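Local coordinates for metallo-beta-lactamase domain-containing protein (Thermotoga maritima, PDB 3H3E) that binds zinc and is probably a metal-dependent enzyme of the metallo-beta-lactamase superfamily whose physiological reaction remains unestablished, at residues Ser47-Leu51 with Leu79-Gly83; Val17-Ser23 with Cys257-Leu261; Glu218-Phe224 with Ile245-Phe250; Arg169-Val175 with Phe196-Met202; Pro143-Phe147 with His208-Ser212. The protein carries 2 engineered substitutions. All blocks are in the same frame, centred on the assembly; numbering follows the deposited sequence.

Contact 1. Residues Ser47-Leu51 with Leu79-Gly83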
# COMPACT_ATOMS: atom_id res chain seq x y z
N SER A 47 -3.83 8.86 -11.61
CA SER A 47 -3.54 9.16 -13.01
C SER A 47 -2.08 8.95 -13.33
O SER A 47 -1.47 8.01 -12.84
CB SER A 47 -3.93 10.59 -13.34
OG SER A 47 -3.24 11.46 -12.48
N ASP A 48 -1.50 9.83 -14.14
CA ASP A 48 -0.13 9.63 -14.63
C ASP A 48 0.90 10.38 -13.81
O ASP A 48 2.06 10.47 -14.20
CB ASP A 48 -0.01 10.02 -16.10
CG ASP A 48 -0.37 11.47 -16.36
OD1 ASP A 48 -0.76 12.18 -15.41
OD2 ASP A 48 -0.26 11.90 -17.52
N VAL A 49 0.47 10.91 -12.67
CA VAL A 49 1.40 11.57 -11.76
C VAL A 49 2.63 10.73 -11.44
O VAL A 49 3.75 11.23 -11.44
CB VAL A 49 0.71 12.03 -10.47
CG1 VAL A 49 1.74 12.36 -9.39
CG2 VAL A 49 -0.16 13.22 -10.75
N PHE A 50 2.44 9.45 -11.16
CA PHE A 50 3.58 8.58 -10.89
C PHE A 50 4.60 8.57 -12.04
O PHE A 50 5.80 8.57 -11.80
CB PHE A 50 3.13 7.17 -10.51
CG PHE A 50 2.65 6.33 -11.67
CD1 PHE A 50 1.52 6.69 -12.39
CD2 PHE A 50 3.30 5.16 -12.02
CE1 PHE A 50 1.07 5.92 -13.46
CE2 PHE A 50 2.85 4.38 -13.07
CZ PHE A 50 1.73 4.77 -13.80
N LEU A 51 4.13 8.58 -13.29
CA LEU A 51 5.01 8.55 -14.46
C LEU A 51 5.78 9.83 -14.62
O LEU A 51 6.94 9.84 -15.02
CB LEU A 51 4.20 8.35 -15.73
CG LEU A 51 3.83 6.93 -16.12
CD1 LEU A 51 2.87 6.95 -17.31
CD2 LEU A 51 5.09 6.17 -16.44
N LEU A 79 -3.93 2.71 -16.23
CA LEU A 79 -4.50 3.17 -17.48
C LEU A 79 -3.47 3.84 -18.35
O LEU A 79 -3.73 4.14 -19.51
CB LEU A 79 -5.64 4.15 -17.21
CG LEU A 79 -6.78 3.53 -16.40
CD1 LEU A 79 -7.91 4.54 -16.21
CD2 LEU A 79 -7.27 2.29 -17.10
N TYR A 80 -2.29 4.09 -17.79
CA TYR A 80 -1.22 4.78 -18.49
C TYR A 80 -0.05 3.86 -18.79
O TYR A 80 0.98 4.30 -19.29
CB TYR A 80 -0.74 5.98 -17.68
CG TYR A 80 -1.80 7.03 -17.50
CD1 TYR A 80 -1.85 8.15 -18.34
CD2 TYR A 80 -2.78 6.90 -16.51
CE1 TYR A 80 -2.84 9.12 -18.19
CE2 TYR A 80 -3.77 7.87 -16.36
CZ TYR A 80 -3.79 8.97 -17.20
OH TYR A 80 -4.76 9.92 -17.05
N LEU A 81 -0.21 2.58 -18.47
CA LEU A 81 0.82 1.58 -18.74
C LEU A 81 0.32 0.51 -19.69
O LEU A 81 -0.88 0.24 -19.75
CB LEU A 81 1.31 0.95 -17.43
CG LEU A 81 1.89 1.90 -16.38
CD1 LEU A 81 2.17 1.15 -15.10
CD2 LEU A 81 3.15 2.61 -16.90
N SER A 82 1.25 -0.08 -20.44
CA SER A 82 0.99 -1.22 -21.28
C SER A 82 2.10 -2.25 -21.06
O SER A 82 3.25 -1.90 -20.77
CB SER A 82 0.95 -0.83 -22.76
OG SER A 82 0.19 0.33 -23.02
N GLY A 83 1.76 -3.52 -21.21
CA GLY A 83 2.74 -4.58 -21.20
C GLY A 83 3.33 -4.93 -19.85
O GLY A 83 4.26 -5.72 -19.76
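In the N-terminal half of the metallo-beta-lactamase fold, the start of helix 49-56 packs against the loop that runs from helix 72-75 to strand 85-89. Ser47 leads into the helix: its small side chain leaves room for Tyr80, whose CE2 lies 3.6 Å from Ser47 CA, while its OG bonds to Glu30. Asp48 occupies the N-cap position but makes no capping bond; its carboxylate instead pairs with Lys52. Its methylene faces the aromatic ring: Asp48 CB lies 3.7 Å from the centroid of the Tyr80 ring and only 20° off the normal, a CH-pi contact. Val49 packs on Cys19 of strand 13-19. Phe50, buried, brings its ring end round to Leu81, so that an aromatic edge meets a branched aliphatic side chain, CZ of Phe50 lying 3.9 Å from CG of Leu81. Leu51, in the first turn of the helix, touches both Tyr80 and Leu81: Leu51 CD2 lies 4.1 Å from Leu81 CD2, and Leu51 CD1 rests 3.8 Å from Tyr80 CB.

Contact 2. Residues Val17-Ser23 with Cys257-Leu261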
# COMPACT_ATOMS: atom_id res chain seq x y z
N VAL A 17 9.02 7.34 -3.60
CA VAL A 17 7.60 7.63 -3.63
C VAL A 17 7.31 8.34 -4.94
O VAL A 17 7.84 9.40 -5.20
CB VAL A 17 7.15 8.47 -2.42
CG1 VAL A 17 5.71 8.87 -2.57
CG2 VAL A 17 7.32 7.67 -1.15
N LEU A 18 6.51 7.73 -5.80
CA LEU A 18 6.26 8.31 -7.11
C LEU A 18 4.93 9.03 -7.13
O LEU A 18 4.68 9.87 -7.97
CB LEU A 18 6.30 7.24 -8.20
CG LEU A 18 7.62 6.54 -8.49
CD1 LEU A 18 7.48 5.80 -9.80
CD2 LEU A 18 8.79 7.53 -8.55
N CYS A 19 4.05 8.70 -6.19
CA CYS A 19 2.79 9.43 -6.06
C CYS A 19 2.30 9.43 -4.62
O CYS A 19 2.42 8.43 -3.90
CB CYS A 19 1.73 8.85 -6.99
SG CYS A 19 0.13 9.64 -6.81
N ASP A 20 1.79 10.58 -4.18
CA ASP A 20 1.31 10.75 -2.81
C ASP A 20 0.55 12.05 -2.75
O ASP A 20 0.59 12.85 -3.68
CB ASP A 20 2.47 10.79 -1.82
CG ASP A 20 2.01 10.76 -0.39
OD1 ASP A 20 1.32 9.78 -0.02
OD2 ASP A 20 2.34 11.70 0.37
N ASP A 21 -0.16 12.28 -1.66
CA ASP A 21 -0.96 13.48 -1.54
C ASP A 21 -0.10 14.75 -1.38
O ASP A 21 -0.50 15.83 -1.81
CB ASP A 21 -2.01 13.34 -0.44
CG ASP A 21 -2.95 12.16 -0.67
OD1 ASP A 21 -2.47 11.03 -0.88
OD2 ASP A 21 -4.17 12.35 -0.63
N SER A 22 1.09 14.60 -0.80
CA SER A 22 2.05 15.70 -0.64
C SER A 22 3.20 15.59 -1.63
O SER A 22 3.34 14.58 -2.30
CB SER A 22 2.61 15.71 0.77
OG SER A 22 1.56 15.60 1.70
N SER A 23 4.03 16.62 -1.71
CA SER A 23 5.14 16.60 -2.65
C SER A 23 6.21 17.64 -2.31
O SER A 23 5.90 18.68 -1.74
CB SER A 23 4.64 16.84 -4.08
OG SER A 23 4.03 18.12 -4.20
N CYS A 257 6.34 11.69 4.58
CA CYS A 257 6.13 11.12 3.26
C CYS A 257 5.71 12.20 2.28
O CYS A 257 4.89 13.07 2.60
CB CYS A 257 5.08 10.01 3.32
SG CYS A 257 5.08 8.89 1.90
N TYR A 258 6.28 12.14 1.08
CA TYR A 258 5.90 13.04 -0.00
C TYR A 258 6.35 12.45 -1.33
O TYR A 258 7.25 11.59 -1.37
CB TYR A 258 6.50 14.44 0.20
CG TYR A 258 7.99 14.43 0.39
CD1 TYR A 258 8.54 14.30 1.65
CD2 TYR A 258 8.85 14.53 -0.70
CE1 TYR A 258 9.91 14.27 1.83
CE2 TYR A 258 10.22 14.49 -0.53
CZ TYR A 258 10.74 14.36 0.74
OH TYR A 258 12.10 14.34 0.92
N ALA A 259 5.74 12.92 -2.42
CA ALA A 259 6.02 12.42 -3.77
C ALA A 259 7.51 12.45 -4.17
O ALA A 259 7.99 11.53 -4.82
CB ALA A 259 5.17 13.13 -4.80
N GLY A 260 8.25 13.46 -3.79
CA GLY A 260 9.67 13.38 -4.08
C GLY A 260 10.48 12.29 -3.36
O GLY A 260 11.54 11.87 -3.84
N LEU A 261 10.00 11.83 -2.21
CA LEU A 261 10.83 11.07 -1.26
C LEU A 261 11.64 9.87 -1.79
O LEU A 261 11.12 8.98 -2.47
CB LEU A 261 9.97 10.64 -0.07
CG LEU A 261 10.67 9.91 1.06
CD1 LEU A 261 11.66 10.85 1.71
CD2 LEU A 261 9.67 9.40 2.08
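A turn that belongs to no regular strand, Tyr258-Leu261, is tied at two points to segment 17-23. Two backbone hydrogen bonds join the strand end and the loop: Val17 N donates to Leu261 O at 2.9 Å, and farther along, where the chain has left strand 13-19, Ala259 N donates to Ser22 O at 2.9 Å. The turn itself is of type I, closed by Leu261 N on Tyr258 O at 2.9 Å; glycine suits position 260 because a CB there would crowd the Tyr258 ring. Val17, branched and apolar, packs against the loop, with Val17 CG2 4.0 Å from Cys257 SG and 4.1 Å from Leu261 CB. That sulfur is held in a disulfide with Cys235, on strand 231-235. Ser22 N makes a weak 3.4 Å hydrogen bond to Asp20 OD2, and Asp21 bonds to His236. The contact thus lies where the chain passes from strand 253-254 of one large sheet to strand 262-265 of the other, a crossing between the two halves of the alpha-beta/beta-alpha sandwich of the metallo-beta-lactamase fold.

Contact 3. Residues Glu218-Phe224 with Ile245-Phe250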
# COMPACT_ATOMS: atom_id res chain seq x y z
N GLU A 218 -3.88 4.87 19.02
CA GLU A 218 -2.87 4.60 20.04
C GLU A 218 -2.62 3.10 20.18
O GLU A 218 -1.48 2.66 20.31
CB GLU A 218 -3.28 5.21 21.37
CG GLU A 218 -3.48 6.71 21.28
CD GLU A 218 -3.72 7.36 22.62
OE1 GLU A 218 -3.75 6.63 23.63
OE2 GLU A 218 -3.86 8.61 22.66
N LYS A 219 -3.69 2.33 20.15
CA LYS A 219 -3.62 0.89 20.17
C LYS A 219 -2.73 0.39 19.01
O LYS A 219 -2.03 -0.63 19.13
CB LYS A 219 -5.04 0.33 20.04
CG LYS A 219 -5.42 -0.72 21.08
CD LYS A 219 -4.66 -2.03 20.91
CE LYS A 219 -4.76 -2.92 22.17
NZ LYS A 219 -3.90 -2.44 23.31
N ILE A 220 -2.77 1.10 17.89
CA ILE A 220 -2.00 0.73 16.71
C ILE A 220 -0.53 1.07 16.91
O ILE A 220 0.34 0.22 16.70
CB ILE A 220 -2.56 1.41 15.44
CG1 ILE A 220 -3.78 0.64 14.94
CG2 ILE A 220 -1.51 1.49 14.34
CD1 ILE A 220 -4.58 1.40 13.92
N VAL A 221 -0.27 2.30 17.34
CA VAL A 221 1.09 2.71 17.66
C VAL A 221 1.71 1.76 18.68
O VAL A 221 2.89 1.41 18.59
CB VAL A 221 1.14 4.10 18.24
CG1 VAL A 221 2.56 4.46 18.60
CG2 VAL A 221 0.57 5.10 17.23
N LYS A 222 0.89 1.33 19.64
CA LYS A 222 1.31 0.36 20.64
C LYS A 222 1.80 -0.92 19.96
O LYS A 222 2.83 -1.46 20.36
CB LYS A 222 0.16 0.07 21.60
CG LYS A 222 0.48 -0.86 22.76
CD LYS A 222 -0.80 -1.48 23.34
CE LYS A 222 -0.55 -2.35 24.59
NZ LYS A 222 -0.57 -1.58 25.88
N ALA A 223 1.10 -1.38 18.92
CA ALA A 223 1.51 -2.58 18.19
C ALA A 223 2.84 -2.38 17.47
O ALA A 223 3.69 -3.26 17.48
CB ALA A 223 0.44 -3.04 17.20
N PHE A 224 3.01 -1.23 16.83
CA PHE A 224 4.28 -0.91 16.20
C PHE A 224 5.40 -1.04 17.24
O PHE A 224 6.42 -1.67 17.00
CB PHE A 224 4.27 0.49 15.62
CG PHE A 224 3.68 0.58 14.22
CD1 PHE A 224 2.33 0.53 14.01
CD2 PHE A 224 4.51 0.77 13.12
CE1 PHE A 224 1.80 0.63 12.74
CE2 PHE A 224 3.99 0.87 11.84
CZ PHE A 224 2.64 0.81 11.65
N ILE A 245 0.08 11.53 16.58
CA ILE A 245 0.11 10.50 17.63
C ILE A 245 1.32 9.58 17.49
O ILE A 245 1.98 9.27 18.48
CB ILE A 245 -1.19 9.67 17.64
CG1 ILE A 245 -2.37 10.54 18.08
CG2 ILE A 245 -1.03 8.45 18.53
CD1 ILE A 245 -3.72 9.86 17.96
N PHE A 246 1.62 9.16 16.26
CA PHE A 246 2.85 8.40 15.99
C PHE A 246 4.06 9.19 16.47
O PHE A 246 4.90 8.65 17.18
CB PHE A 246 3.02 8.08 14.49
CG PHE A 246 2.47 6.74 14.07
CD1 PHE A 246 3.31 5.64 13.95
CD2 PHE A 246 1.13 6.57 13.76
CE1 PHE A 246 2.81 4.40 13.56
CE2 PHE A 246 0.62 5.34 13.37
CZ PHE A 246 1.47 4.25 13.27
N LYS A 247 4.16 10.46 16.11
CA LYS A 247 5.33 11.26 16.51
C LYS A 247 5.51 11.35 18.03
O LYS A 247 6.64 11.43 18.51
CB LYS A 247 5.32 12.65 15.87
CG LYS A 247 5.42 12.67 14.34
CD LYS A 247 6.11 13.94 13.83
CE LYS A 247 6.11 14.06 12.30
NZ LYS A 247 5.10 15.05 11.79
N ARG A 248 4.42 11.31 18.78
CA ARG A 248 4.50 11.51 20.23
C ARG A 248 4.50 10.21 21.03
O ARG A 248 4.75 10.24 22.24
CB ARG A 248 3.39 12.45 20.74
CG ARG A 248 2.12 11.73 21.17
CD ARG A 248 1.33 12.51 22.22
NE ARG A 248 0.07 11.84 22.53
CZ ARG A 248 -1.14 12.27 22.16
NH1 ARG A 248 -1.25 13.40 21.46
NH2 ARG A 248 -2.23 11.59 22.49
N GLU A 249 4.21 9.08 20.40
CA GLU A 249 4.11 7.82 21.13
C GLU A 249 4.94 6.67 20.55
O GLU A 249 5.24 5.70 21.24
CB GLU A 249 2.66 7.40 21.27
CG GLU A 249 1.88 8.30 22.21
CD GLU A 249 0.47 7.81 22.45
OE1 GLU A 249 0.17 6.69 22.00
OE2 GLU A 249 -0.32 8.54 23.08
N PHE A 250 5.29 6.78 19.28
CA PHE A 250 6.11 5.76 18.64
C PHE A 250 7.54 5.94 19.13
O PHE A 250 8.07 7.04 19.12
CB PHE A 250 6.02 5.89 17.12
CG PHE A 250 6.85 4.89 16.37
CD1 PHE A 250 6.61 3.54 16.49
CD2 PHE A 250 7.83 5.32 15.49
CE1 PHE A 250 7.36 2.62 15.79
CE2 PHE A 250 8.59 4.41 14.78
CZ PHE A 250 8.35 3.06 14.93
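Val221, in the t rotamer, points toward helix 240-249 and spreads its two methyls over different neighbours. Val221 CG2 lies over the face of the Phe246 ring, 3.9 Å from the centroid and 13° off the normal, a CH-pi contact, and is also 3.9 Å from Ile245 CG2; Val221 CG1 reaches the helix end, 3.6 Å from Phe250 N. A beta-branched residue suits such a gap. Phe246, its chi1 of -93° between wells, turns its ring edge to the face of Phe224 (chi1 -85°), with centroids 5.0 Å apart and planes at 83°. Val221 and Phe224 belong to helix 214-226, Ile245 and Phe246 to helix 240-249, both flanking the C-terminal sheet of the metallo-beta-lactamase fold; the axes of 218-224 and 245-249 cross at -50°, 9.9 Å apart. Phe224, Phe246 and Phe250 all touch Val232 of strand 231-235. Phe250, just past its helix, adopts t and brings CE1 to 3.8 Å from Phe224 CB. Glu218 (m, then t) extends its OE2 to 3.4 Å from NH2 of the poorly ordered Arg248, a salt bridge. Arg248 NE also pairs with Glu249 OE2 at 3.4 Å, its hydrogen bond weak; this positive charge can partly offset the 3.6 Å approach of Glu218 OE2 to Glu249 OE2.

Contact 4. Residues Arg169-Val175 with Phe196-Met202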
# COMPACT_ATOMS: atom_id res chain seq x y z
N ARG A 169 12.50 -8.62 2.39
CA ARG A 169 13.37 -9.17 3.41
C ARG A 169 14.79 -8.63 3.20
O ARG A 169 15.42 -8.87 2.18
CB ARG A 169 13.32 -10.69 3.37
CG ARG A 169 14.14 -11.40 4.42
CD ARG A 169 14.26 -12.86 4.03
NE ARG A 169 13.26 -13.71 4.67
CZ ARG A 169 12.71 -14.77 4.10
NH1 ARG A 169 13.03 -15.09 2.85
NH2 ARG A 169 11.81 -15.51 4.76
N THR A 170 15.24 -7.88 4.20
CA THR A 170 16.48 -7.11 4.18
C THR A 170 17.40 -7.69 5.26
O THR A 170 16.92 -8.33 6.20
CB THR A 170 16.13 -5.62 4.45
OG1 THR A 170 15.97 -4.95 3.21
CG2 THR A 170 17.16 -4.90 5.29
N LYS A 171 18.72 -7.51 5.13
CA LYS A 171 19.62 -8.05 6.14
C LYS A 171 19.37 -7.39 7.50
O LYS A 171 19.68 -7.95 8.56
CB LYS A 171 21.09 -7.94 5.71
CG LYS A 171 21.65 -6.54 5.77
CD LYS A 171 23.10 -6.50 5.33
CE LYS A 171 23.23 -6.48 3.82
NZ LYS A 171 24.59 -6.05 3.38
N GLU A 172 18.77 -6.20 7.46
CA GLU A 172 18.46 -5.40 8.65
C GLU A 172 17.07 -5.69 9.23
O GLU A 172 16.70 -5.15 10.28
CB GLU A 172 18.52 -3.91 8.28
CG GLU A 172 19.82 -3.47 7.65
CD GLU A 172 20.84 -3.06 8.69
OE1 GLU A 172 20.42 -2.65 9.80
OE2 GLU A 172 22.05 -3.15 8.41
N GLY A 173 16.31 -6.54 8.55
CA GLY A 173 14.94 -6.82 8.94
C GLY A 173 14.01 -6.68 7.76
O GLY A 173 14.45 -6.66 6.62
N LEU A 174 12.72 -6.58 8.03
CA LEU A 174 11.75 -6.55 6.96
C LEU A 174 11.36 -5.13 6.62
O LEU A 174 11.23 -4.28 7.50
CB LEU A 174 10.50 -7.34 7.37
CG LEU A 174 10.63 -8.82 7.71
CD1 LEU A 174 9.29 -9.35 8.23
CD2 LEU A 174 11.10 -9.62 6.50
N VAL A 175 11.17 -4.86 5.33
CA VAL A 175 10.53 -3.61 4.95
C VAL A 175 9.14 -3.91 4.42
O VAL A 175 8.96 -4.77 3.57
CB VAL A 175 11.35 -2.83 3.93
CG1 VAL A 175 10.71 -1.48 3.70
CG2 VAL A 175 12.80 -2.67 4.44
N PHE A 196 7.00 -14.48 9.33
CA PHE A 196 8.44 -14.29 9.21
C PHE A 196 9.13 -14.28 10.58
O PHE A 196 8.72 -13.56 11.49
CB PHE A 196 8.73 -12.99 8.46
CG PHE A 196 8.22 -12.97 7.04
CD1 PHE A 196 9.05 -13.27 5.98
CD2 PHE A 196 6.89 -12.67 6.78
CE1 PHE A 196 8.58 -13.28 4.68
CE2 PHE A 196 6.41 -12.67 5.48
CZ PHE A 196 7.25 -12.97 4.43
N ASN A 197 10.17 -15.10 10.71
CA ASN A 197 11.00 -15.11 11.90
C ASN A 197 11.86 -13.85 12.01
O ASN A 197 12.62 -13.70 12.96
CB ASN A 197 11.88 -16.35 11.91
CG ASN A 197 12.41 -16.68 13.30
OD1 ASN A 197 12.16 -15.95 14.26
ND2 ASN A 197 13.12 -17.80 13.41
N GLU A 198 11.75 -12.96 11.04
CA GLU A 198 12.58 -11.76 10.96
C GLU A 198 11.92 -10.58 11.64
O GLU A 198 10.71 -10.52 11.76
CB GLU A 198 12.88 -11.38 9.50
CG GLU A 198 14.12 -12.00 8.88
CD GLU A 198 13.81 -13.27 8.10
OE1 GLU A 198 12.62 -13.54 7.81
OE2 GLU A 198 14.77 -14.01 7.79
N ARG A 199 12.72 -9.63 12.09
CA ARG A 199 12.19 -8.45 12.75
C ARG A 199 11.67 -7.46 11.70
O ARG A 199 12.17 -7.41 10.58
CB ARG A 199 13.26 -7.80 13.63
CG ARG A 199 12.81 -6.50 14.26
CD ARG A 199 13.92 -5.82 15.02
NE ARG A 199 13.93 -6.23 16.42
CZ ARG A 199 13.64 -5.43 17.44
NH1 ARG A 199 13.32 -4.16 17.22
NH2 ARG A 199 13.67 -5.90 18.68
N ILE A 200 10.67 -6.67 12.07
CA ILE A 200 10.17 -5.64 11.18
C ILE A 200 10.98 -4.35 11.38
O ILE A 200 10.96 -3.75 12.45
CB ILE A 200 8.66 -5.40 11.40
CG1 ILE A 200 7.88 -6.66 11.06
CG2 ILE A 200 8.16 -4.26 10.53
CD1 ILE A 200 6.41 -6.59 11.43
N LYS A 201 11.70 -3.94 10.34
CA LYS A 201 12.59 -2.79 10.42
C LYS A 201 11.84 -1.49 10.12
O LYS A 201 11.86 -0.57 10.94
CB LYS A 201 13.76 -2.95 9.45
CG LYS A 201 14.64 -1.71 9.26
CD LYS A 201 15.75 -1.96 8.24
CE LYS A 201 16.76 -0.81 8.15
NZ LYS A 201 16.21 0.38 7.44
N MSE A 202 11.19 -1.43 8.96
CA MSE A 202 10.56 -0.21 8.46
C MSE A 202 9.19 -0.49 7.85
O MSE A 202 8.99 -1.49 7.17
CB MSE A 202 11.47 0.44 7.40
CG MSE A 202 10.95 1.73 6.80
SE MSE A 202 12.04 2.47 5.57
CE MSE A 202 13.46 2.92 6.55
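Three backbone hydrogen bonds, all made by the backbone of Leu174, dominate this parallel pairing. Leu174 N donates to Arg199 O at 2.7 Å, and Leu174 O accepts both Lys201 N at 2.9 Å and Met202 N at 3.2 Å. The doubled acceptance marks a beta bulge: Leu174 pairs with Ile200 but Val175 with Met202, and Lys201, the extra residue, takes up the slack with a psi of -56°. The strands are the two arms of a beta-alpha-beta crossover, strand 173-178, helix 185-193, strand 200-204. At the edge, Arg169 NE and Glu198 OE1 form a salt bridge at 3.2 Å, its hydrogen bond weak. Gly173 ends the type I turn from Thr170; its phi of 130° and its closeness to Arg199 O, 3.3 Å from Gly173 CA, leave no space for a CB. Leu174 supplies the main apolar surface, with CD1 3.7 Å from Phe196 CB and 4.2 Å from Ile200 CG1, on the face covered by Ile192 of the crossover helix. Lys201 CD is 3.4 Å from Glu172 CB. On the other face, Val175 CG1 meets CB of Met202, a selenomethionine, at 4.2 Å, and Val175 CA directs a CA-H...O contact to Met202 O at 3.4 Å.

Contact 5. Residues Pro143-Phe147 with His208-Ser212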
# COMPACT_ATOMS: atom_id res chain seq x y z
N PRO A 143 -13.25 -3.08 8.71
CA PRO A 143 -12.71 -1.87 8.09
C PRO A 143 -13.53 -0.64 8.46
O PRO A 143 -14.74 -0.76 8.56
CB PRO A 143 -12.80 -2.17 6.59
CG PRO A 143 -12.74 -3.64 6.51
CD PRO A 143 -13.49 -4.14 7.71
N THR A 144 -12.88 0.50 8.69
CA THR A 144 -13.60 1.74 9.00
C THR A 144 -14.02 2.37 7.69
O THR A 144 -13.43 2.10 6.64
CB THR A 144 -12.78 2.75 9.86
OG1 THR A 144 -11.58 3.13 9.18
CG2 THR A 144 -12.42 2.16 11.20
N GLY A 145 -15.07 3.18 7.73
CA GLY A 145 -15.57 3.81 6.53
C GLY A 145 -16.88 3.25 6.02
O GLY A 145 -17.53 2.45 6.68
N ASP A 146 -17.26 3.68 4.83
CA ASP A 146 -18.54 3.33 4.27
C ASP A 146 -18.37 2.56 2.97
O ASP A 146 -19.01 2.86 1.97
CB ASP A 146 -19.34 4.59 4.01
CG ASP A 146 -20.82 4.35 4.08
OD1 ASP A 146 -21.20 3.37 4.75
OD2 ASP A 146 -21.58 5.12 3.46
N PHE A 147 -17.53 1.54 3.01
CA PHE A 147 -17.14 0.82 1.81
C PHE A 147 -18.08 -0.32 1.42
O PHE A 147 -18.52 -1.10 2.25
CB PHE A 147 -15.71 0.33 1.94
CG PHE A 147 -14.72 1.43 2.12
CD1 PHE A 147 -14.46 2.32 1.09
CD2 PHE A 147 -14.04 1.59 3.32
CE1 PHE A 147 -13.56 3.35 1.25
CE2 PHE A 147 -13.14 2.62 3.49
CZ PHE A 147 -12.90 3.50 2.45
N HIS A 208 -4.76 4.60 6.69
CA HIS A 208 -6.20 4.88 6.73
C HIS A 208 -6.72 5.15 8.13
O HIS A 208 -7.62 4.46 8.61
CB HIS A 208 -7.01 3.76 6.08
CG HIS A 208 -8.33 4.24 5.54
ND1 HIS A 208 -8.44 4.97 4.37
CD2 HIS A 208 -9.59 4.10 6.01
CE1 HIS A 208 -9.71 5.25 4.15
NE2 HIS A 208 -10.43 4.74 5.13
N LEU A 209 -6.20 6.19 8.76
CA LEU A 209 -6.55 6.46 10.14
C LEU A 209 -7.35 7.74 10.35
O LEU A 209 -7.51 8.19 11.48
CB LEU A 209 -5.28 6.46 10.98
CG LEU A 209 -4.67 5.05 10.96
CD1 LEU A 209 -3.32 5.04 11.64
CD2 LEU A 209 -5.63 4.06 11.61
N LEU A 210 -7.87 8.30 9.26
CA LEU A 210 -8.65 9.53 9.31
C LEU A 210 -10.00 9.37 10.01
O LEU A 210 -10.51 10.32 10.62
CB LEU A 210 -8.87 10.07 7.90
CG LEU A 210 -7.74 10.96 7.39
CD1 LEU A 210 -8.04 11.49 6.00
CD2 LEU A 210 -7.49 12.10 8.36
N LYS A 211 -10.58 8.18 9.91
CA LYS A 211 -11.88 7.88 10.50
C LYS A 211 -11.76 7.05 11.78
O LYS A 211 -12.76 6.60 12.34
CB LYS A 211 -12.79 7.17 9.49
CG LYS A 211 -13.40 8.07 8.42
CD LYS A 211 -14.87 7.72 8.18
CE LYS A 211 -15.60 8.72 7.27
NZ LYS A 211 -15.63 8.33 5.82
N SER A 212 -10.53 6.83 12.23
CA SER A 212 -10.28 6.07 13.44
C SER A 212 -10.18 6.99 14.64
O SER A 212 -9.74 8.14 14.52
CB SER A 212 -9.00 5.25 13.29
OG SER A 212 -9.20 4.13 12.46
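His208 opens the segment with a positive phi of 56°, and its t side chain carries the imidazole toward loop 143-147. There His208 CD2 lies 3.9 Å from Thr144 OG1, at the ring edge, and His208 NE2 comes 3.8 Å from Phe147 CE2; the two rings meet obliquely, planes at 53°. Both also touch the ring of His182, a zinc ligand. Leu209 directs its CA-to-CB bond away and packs on Ile220 of helix 214-226. Lys211 follows, its CB 4.2 Å from Thr144 OG1 and its CD 4.3 Å from Gly145 CA: a long aliphatic chain can cover a residue with no side chain, and Gly145 must be glycine at its phi of 107° and psi of -171°. Ser212 closes the segment, its OG 4.0 Å from Thr144 CG2. With Phe147 about 5 Å from the zinc ion, nearest atoms, the loops meet beside the metal site of this metallo-beta-lactamase fold. They do so by van der Waals and ring contacts, so their fit depends on shape rather than on directed polar bonds.

From the N terminus, contact 2 opens first, at strand 13-19, and closes last, at 257-261, so its span encloses all the others and ties the two large sheets together. Contact 1 closes early, within the N-terminal half, and its helix leans on contact 2 where Phe50 and Val49 meet Leu18 and Cys19. Contact 5 then opens at 143-147 and closes at 208-212, joining two loops beside the zinc; contact 4, the short beta-alpha-beta closure, falls wholly within it. Contact 3 follows in series, pairing two helices of the C-terminal half, and touches contact 5 through Ile220 and Leu209. No spans cross: the chain is built from nested and consecutive loops.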